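Local coordinates for putative (Helicobacter pylori, PDB 4O8S), which belongs to the nucleotidyltransferase superfamily and, being related to AbiEii-type toxins, probably transfers nucleotides, at residues I64-K76 and Y85-E97. Numbering follows the deposited sequence.
Sequences IPNGIILNDIHIK and YMVRYATKDNKEE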
loop_
_atom_site.group_PDB
_atom_site.type_symbol
_atom_site.label_atom_id
_atom_site.label_comp_id
_atom_site.label_asym_id
_atom_site.label_seq_id
_atom_site.Cartn_x
_atom_site.Cartn_y
_atom_site.Cartn_z
ATOM N N ILE A 64 -15.441 4.977 15.226
ATOM C CA ILE A 64 -16.582 4.306 14.598
ATOM C C ILE A 64 -17.633 5.303 14.102
ATOM O O ILE A 64 -18.171 6.084 14.893
ATOM C CB ILE A 64 -17.272 3.303 15.551
ATOM C CG1 ILE A 64 -16.251 2.315 16.121
ATOM C CG2 ILE A 64 -18.369 2.553 14.814
ATOM C CD1 ILE A 64 -15.487 1.526 15.055
ATOM N N PRO A 65 -17.898 5.295 12.781
ATOM C CA PRO A 65 -18.837 6.220 12.139
ATOM C C PRO A 65 -20.254 5.666 12.159
ATOM O O PRO A 65 -20.451 4.462 12.346
ATOM C CB PRO A 65 -18.331 6.275 10.697
ATOM C CG PRO A 65 -17.797 4.858 10.462
ATOM C CD PRO A 65 -17.219 4.423 11.800
ATOM N N ASN A 66 -21.232 6.540 11.964
ATOM C CA ASN A 66 -22.625 6.124 11.968
ATOM C C ASN A 66 -22.902 5.144 10.834
ATOM O O ASN A 66 -22.384 5.305 9.733
ATOM C CB ASN A 66 -23.531 7.351 11.875
ATOM C CG ASN A 66 -24.988 7.026 12.155
ATOM O OD1 ASN A 66 -25.857 7.252 11.310
ATOM N ND2 ASN A 66 -25.262 6.492 13.344
ATOM N N GLY A 67 -23.695 4.114 11.108
ATOM C CA GLY A 67 -23.965 3.105 10.099
ATOM C C GLY A 67 -23.121 1.855 10.262
ATOM O O GLY A 67 -23.367 0.845 9.596
ATOM N N ILE A 68 -22.117 1.926 11.138
ATOM C CA ILE A 68 -21.259 0.773 11.427
ATOM C C ILE A 68 -21.428 0.368 12.884
ATOM O O ILE A 68 -21.455 1.233 13.769
ATOM C CB ILE A 68 -19.753 1.092 11.189
ATOM C CG1 ILE A 68 -19.520 1.617 9.764
ATOM C CG2 ILE A 68 -18.890 -0.146 11.476
ATOM C CD1 ILE A 68 -19.722 0.557 8.677
ATOM N N ILE A 69 -21.547 -0.932 13.141
ATOM C CA ILE A 69 -21.583 -1.429 14.517
ATOM C C ILE A 69 -20.289 -2.142 14.858
ATOM O O ILE A 69 -19.914 -3.102 14.179
ATOM C CB ILE A 69 -22.731 -2.431 14.760
ATOM C CG1 ILE A 69 -24.092 -1.753 14.584
ATOM C CG2 ILE A 69 -22.622 -3.029 16.169
ATOM C CD1 ILE A 69 -24.640 -1.825 13.173
ATOM N N LEU A 70 -19.611 -1.678 15.904
ATOM C CA LEU A 70 -18.418 -2.358 16.396
ATOM C C LEU A 70 -18.798 -3.522 17.296
ATOM O O LEU A 70 -19.287 -3.328 18.417
ATOM C CB LEU A 70 -17.521 -1.389 17.156
ATOM C CG LEU A 70 -16.214 -1.974 17.701
ATOM C CD1 LEU A 70 -15.423 -2.709 16.610
ATOM C CD2 LEU A 70 -15.382 -0.864 18.329
ATOM N N ASN A 71 -18.581 -4.733 16.798
ATOM C CA ASN A 71 -18.820 -5.936 17.594
ATOM C C ASN A 71 -17.706 -6.224 18.612
ATOM O O ASN A 71 -17.970 -6.391 19.811
ATOM C CB ASN A 71 -19.041 -7.141 16.675
ATOM C CG ASN A 71 -20.367 -7.065 15.937
ATOM O OD1 ASN A 71 -21.244 -6.283 16.310
ATOM N ND2 ASN A 71 -20.522 -7.873 14.890
ATOM N N ASP A 72 -16.462 -6.263 18.130
ATOM C CA ASP A 72 -15.323 -6.641 18.961
ATOM C C ASP A 72 -13.993 -6.218 18.318
ATOM O O ASP A 72 -13.887 -6.123 17.093
ATOM C CB ASP A 72 -15.336 -8.164 19.176
ATOM C CG ASP A 72 -14.260 -8.635 20.144
ATOM O OD1 ASP A 72 -14.114 -8.014 21.229
ATOM O OD2 ASP A 72 -13.561 -9.627 19.814
ATOM N N ILE A 73 -12.985 -5.954 19.146
ATOM C CA ILE A 73 -11.617 -5.831 18.649
ATOM C C ILE A 73 -10.755 -6.909 19.291
ATOM O O ILE A 73 -10.471 -6.841 20.491
ATOM C CB ILE A 73 -10.987 -4.471 18.985
ATOM C CG1 ILE A 73 -11.859 -3.315 18.474
ATOM C CG2 ILE A 73 -9.567 -4.367 18.387
ATOM C CD1 ILE A 73 -11.325 -1.924 18.871
ATOM N N HIS A 74 -10.337 -7.894 18.500
ATOM C CA HIS A 74 -9.425 -8.935 18.975
ATOM C C HIS A 74 -7.947 -8.542 18.781
ATOM O O HIS A 74 -7.503 -8.257 17.655
ATOM C CB HIS A 74 -9.729 -10.277 18.284
ATOM C CG HIS A 74 -8.815 -11.390 18.704
ATOM N ND1 HIS A 74 -8.818 -11.919 19.980
ATOM C CD2 HIS A 74 -7.862 -12.070 18.020
ATOM C CE1 HIS A 74 -7.906 -12.871 20.063
ATOM N NE2 HIS A 74 -7.310 -12.981 18.888
ATOM N N ILE A 75 -7.187 -8.522 19.878
ATOM C CA ILE A 75 -5.760 -8.176 19.831
ATOM C C ILE A 75 -4.961 -9.446 19.609
ATOM O O ILE A 75 -4.777 -10.243 20.555
ATOM C CB ILE A 75 -5.298 -7.566 21.167
ATOM C CG1 ILE A 75 -6.216 -6.408 21.573
ATOM C CG2 ILE A 75 -3.814 -7.136 21.102
ATOM C CD1 ILE A 75 -5.887 -5.830 22.938
ATOM N N LYS A 76 -4.510 -9.669 18.378
ATOM C CA LYS A 76 -3.757 -10.880 18.068
ATOM C C LYS A 76 -2.371 -10.743 18.632
ATOM O O LYS A 76 -1.769 -11.718 19.106
ATOM C CB LYS A 76 -3.661 -11.119 16.562
ATOM C CG LYS A 76 -4.922 -11.716 15.954
ATOM C CD LYS A 76 -4.694 -12.154 14.500
ATOM C CE LYS A 76 -3.748 -13.330 14.347
ATOM N NZ LYS A 76 -4.455 -14.582 14.748
ATOM N N TYR A 85 -4.382 -6.334 15.105
ATOM C CA TYR A 85 -5.733 -6.328 15.625
ATOM C C TYR A 85 -6.730 -6.772 14.563
ATOM O O TYR A 85 -6.538 -6.502 13.368
ATOM C CB TYR A 85 -6.110 -4.927 16.108
ATOM C CG TYR A 85 -5.143 -4.288 17.075
ATOM C CD1 TYR A 85 -3.950 -3.724 16.623
ATOM C CD2 TYR A 85 -5.436 -4.207 18.436
ATOM C CE1 TYR A 85 -3.060 -3.126 17.497
ATOM C CE2 TYR A 85 -4.540 -3.597 19.325
ATOM C CZ TYR A 85 -3.357 -3.068 18.842
ATOM O OH TYR A 85 -2.456 -2.459 19.693
HETATM N N MSE A 86 -7.782 -7.461 14.999
HETATM C CA MSE A 86 -8.895 -7.828 14.131
HETATM C C MSE A 86 -10.114 -7.046 14.589
HETATM O O MSE A 86 -10.683 -7.315 15.653
HETATM C CB MSE A 86 -9.144 -9.330 14.190
HETATM C CG MSE A 86 -7.870 -10.125 13.913
HETATM SE SE MSE A 86 -7.294 -9.756 12.066
HETATM C CE MSE A 86 -5.342 -9.994 12.156
ATOM N N VAL A 87 -10.480 -6.030 13.812
ATOM C CA VAL A 87 -11.647 -5.224 14.132
ATOM C C VAL A 87 -12.875 -5.854 13.513
ATOM O O VAL A 87 -12.995 -5.913 12.292
ATOM C CB VAL A 87 -11.499 -3.788 13.622
ATOM C CG1 VAL A 87 -12.780 -3.017 13.856
ATOM C CG2 VAL A 87 -10.323 -3.110 14.324
ATOM N N ARG A 88 -13.785 -6.338 14.352
ATOM C CA ARG A 88 -14.967 -7.029 13.847
ATOM C C ARG A 88 -16.201 -6.145 13.972
ATOM O O ARG A 88 -16.450 -5.529 15.016
ATOM C CB ARG A 88 -15.152 -8.377 14.553
ATOM C CG ARG A 88 -13.846 -9.157 14.648
ATOM C CD ARG A 88 -14.061 -10.599 15.048
ATOM N NE ARG A 88 -12.804 -11.247 15.423
ATOM C CZ ARG A 88 -11.952 -11.797 14.557
ATOM N NH1 ARG A 88 -12.207 -11.772 13.250
ATOM N NH2 ARG A 88 -10.835 -12.371 14.997
ATOM N N TYR A 89 -16.954 -6.061 12.882
ATOM C CA TYR A 89 -18.006 -5.058 12.792
ATOM C C TYR A 89 -19.127 -5.525 11.888
ATOM O O TYR A 89 -18.948 -6.447 11.075
ATOM C CB TYR A 89 -17.443 -3.735 12.250
ATOM C CG TYR A 89 -17.105 -3.791 10.770
ATOM C CD1 TYR A 89 -15.852 -4.219 10.336
ATOM C CD2 TYR A 89 -18.036 -3.414 9.809
ATOM C CE1 TYR A 89 -15.545 -4.277 8.991
ATOM C CE2 TYR A 89 -17.736 -3.469 8.467
ATOM C CZ TYR A 89 -16.494 -3.892 8.061
ATOM O OH TYR A 89 -16.204 -3.953 6.719
ATOM N N ALA A 90 -20.274 -4.867 12.029
ATOM C CA ALA A 90 -21.407 -5.060 11.129
ATOM C C ALA A 90 -21.890 -3.683 10.690
ATOM O O ALA A 90 -21.373 -2.656 11.161
ATOM C CB ALA A 90 -22.535 -5.828 11.826
ATOM N N THR A 91 -22.870 -3.656 9.790
ATOM C CA THR A 91 -23.432 -2.392 9.313
ATOM C C THR A 91 -24.930 -2.341 9.577
ATOM O O THR A 91 -25.511 -3.304 10.081
ATOM C CB THR A 91 -23.190 -2.187 7.802
ATOM O OG1 THR A 91 -23.944 -3.150 7.055
ATOM C CG2 THR A 91 -21.725 -2.352 7.475
ATOM N N LYS A 92 -25.551 -1.215 9.241
ATOM C CA LYS A 92 -27.003 -1.121 9.276
ATOM C C LYS A 92 -27.568 -1.858 8.067
ATOM O O LYS A 92 -28.658 -2.432 8.115
ATOM C CB LYS A 92 -27.453 0.341 9.268
ATOM C CG LYS A 92 -26.959 1.146 10.466
ATOM C CD LYS A 92 -27.201 0.412 11.783
ATOM C CE LYS A 92 -26.717 1.232 12.975
ATOM N NZ LYS A 92 -27.434 2.536 13.088
ATOM N N ASP A 93 -26.787 -1.860 6.992
ATOM C CA ASP A 93 -27.178 -2.488 5.737
ATOM C C ASP A 93 -27.125 -4.015 5.833
ATOM O O ASP A 93 -27.719 -4.720 5.011
ATOM C CB ASP A 93 -26.258 -2.000 4.612
ATOM C CG ASP A 93 -26.065 -0.484 4.622
ATOM O OD1 ASP A 93 -26.801 0.216 5.353
ATOM O OD2 ASP A 93 -25.179 0.008 3.888
ATOM N N ASN A 94 -26.419 -4.510 6.847
ATOM C CA ASN A 94 -26.115 -5.934 6.968
ATOM C C ASN A 94 -25.544 -6.255 8.347
ATOM O O ASN A 94 -24.620 -5.580 8.809
ATOM C CB ASN A 94 -25.107 -6.333 5.887
ATOM C CG ASN A 94 -24.956 -7.830 5.750
ATOM O OD1 ASN A 94 -25.179 -8.577 6.703
ATOM N ND2 ASN A 94 -24.569 -8.281 4.557
ATOM N N LYS A 95 -26.083 -7.285 8.997
ATOM C CA LYS A 95 -25.615 -7.666 10.330
ATOM C C LYS A 95 -24.599 -8.812 10.301
ATOM O O LYS A 95 -24.150 -9.284 11.349
ATOM C CB LYS A 95 -26.792 -8.000 11.259
ATOM C CG LYS A 95 -27.607 -6.778 11.710
ATOM C CD LYS A 95 -26.697 -5.637 12.174
ATOM C CE LYS A 95 -27.495 -4.451 12.730
ATOM N NZ LYS A 95 -28.484 -3.889 11.757
ATOM N N GLU A 96 -24.232 -9.245 9.099
ATOM C CA GLU A 96 -23.196 -10.258 8.936
ATOM C C GLU A 96 -21.827 -9.669 9.265
ATOM O O GLU A 96 -21.463 -8.598 8.765
ATOM C CB GLU A 96 -23.207 -10.818 7.515
ATOM C CG GLU A 96 -21.916 -11.503 7.103
ATOM C CD GLU A 96 -22.016 -12.139 5.727
ATOM O OE1 GLU A 96 -22.817 -13.090 5.573
ATOM O OE2 GLU A 96 -21.299 -11.686 4.801
ATOM N N GLU A 97 -21.070 -10.375 10.103
ATOM C CA GLU A 97 -19.829 -9.837 10.660
ATOM C C GLU A 97 -18.696 -9.766 9.639
ATOM O O GLU A 97 -18.388 -10.739 8.955
ATOM C CB GLU A 97 -19.387 -10.627 11.904
ATOM C CG GLU A 97 -18.175 -10.026 12.632
ATOM C CD GLU A 97 -17.971 -10.596 14.036
ATOM O OE1 GLU A 97 -18.543 -10.033 15.001
ATOM O OE2 GLU A 97 -17.223 -11.594 14.175
#
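Asn71 and Asp72 both face Arg88 across two antiparallel strands, 68-75 and 82-91, a worked example of the classic beta bulge. The strands lie in the mixed sheet of the nucleotidyltransferase domain, with 82-91 between 68-75 and 98-106. The extra residue gives Arg88 O two donors, Asn71 N at 2.9 Å and Asp72 N at 3.2 Å, which reach it from the same face of its carbonyl plane. Arg88 N in turn donates to Asp72 O almost head-on (C=O...N angle 171°), and from here the register is shifted by one residue.

The bulge also turns the Asn71 side chain toward the partner strand. With CG set beside its own backbone N (chi1 -70°), its ND2 donates to Glu97 OE1 at 2.9 Å. The oxygen accepts through its anti lone pair, the amide and carboxylate planes lying 50° apart.

On the face shared by Ile68, Leu70 and Ile73 the contacts are apolar. Leu70 CD1 meets Val87 CG1 at 3.8 Å, the two side chains crossing nearly at right angles, while Ile68 CG2 approaches Tyr89 CD2 at 3.8 Å. Helices 56-63 and 4-19 pack against this face, and Tyr89 OH and His9 ND1 share a hydrogen bond.

On the opposite face, CB of selenomethionine Met86, on the same strand, sits 3.5 Å above the Arg88 guanidinium plane, offset toward its rim, and Arg88 NH2 comes within 4.1 Å of His74 CB.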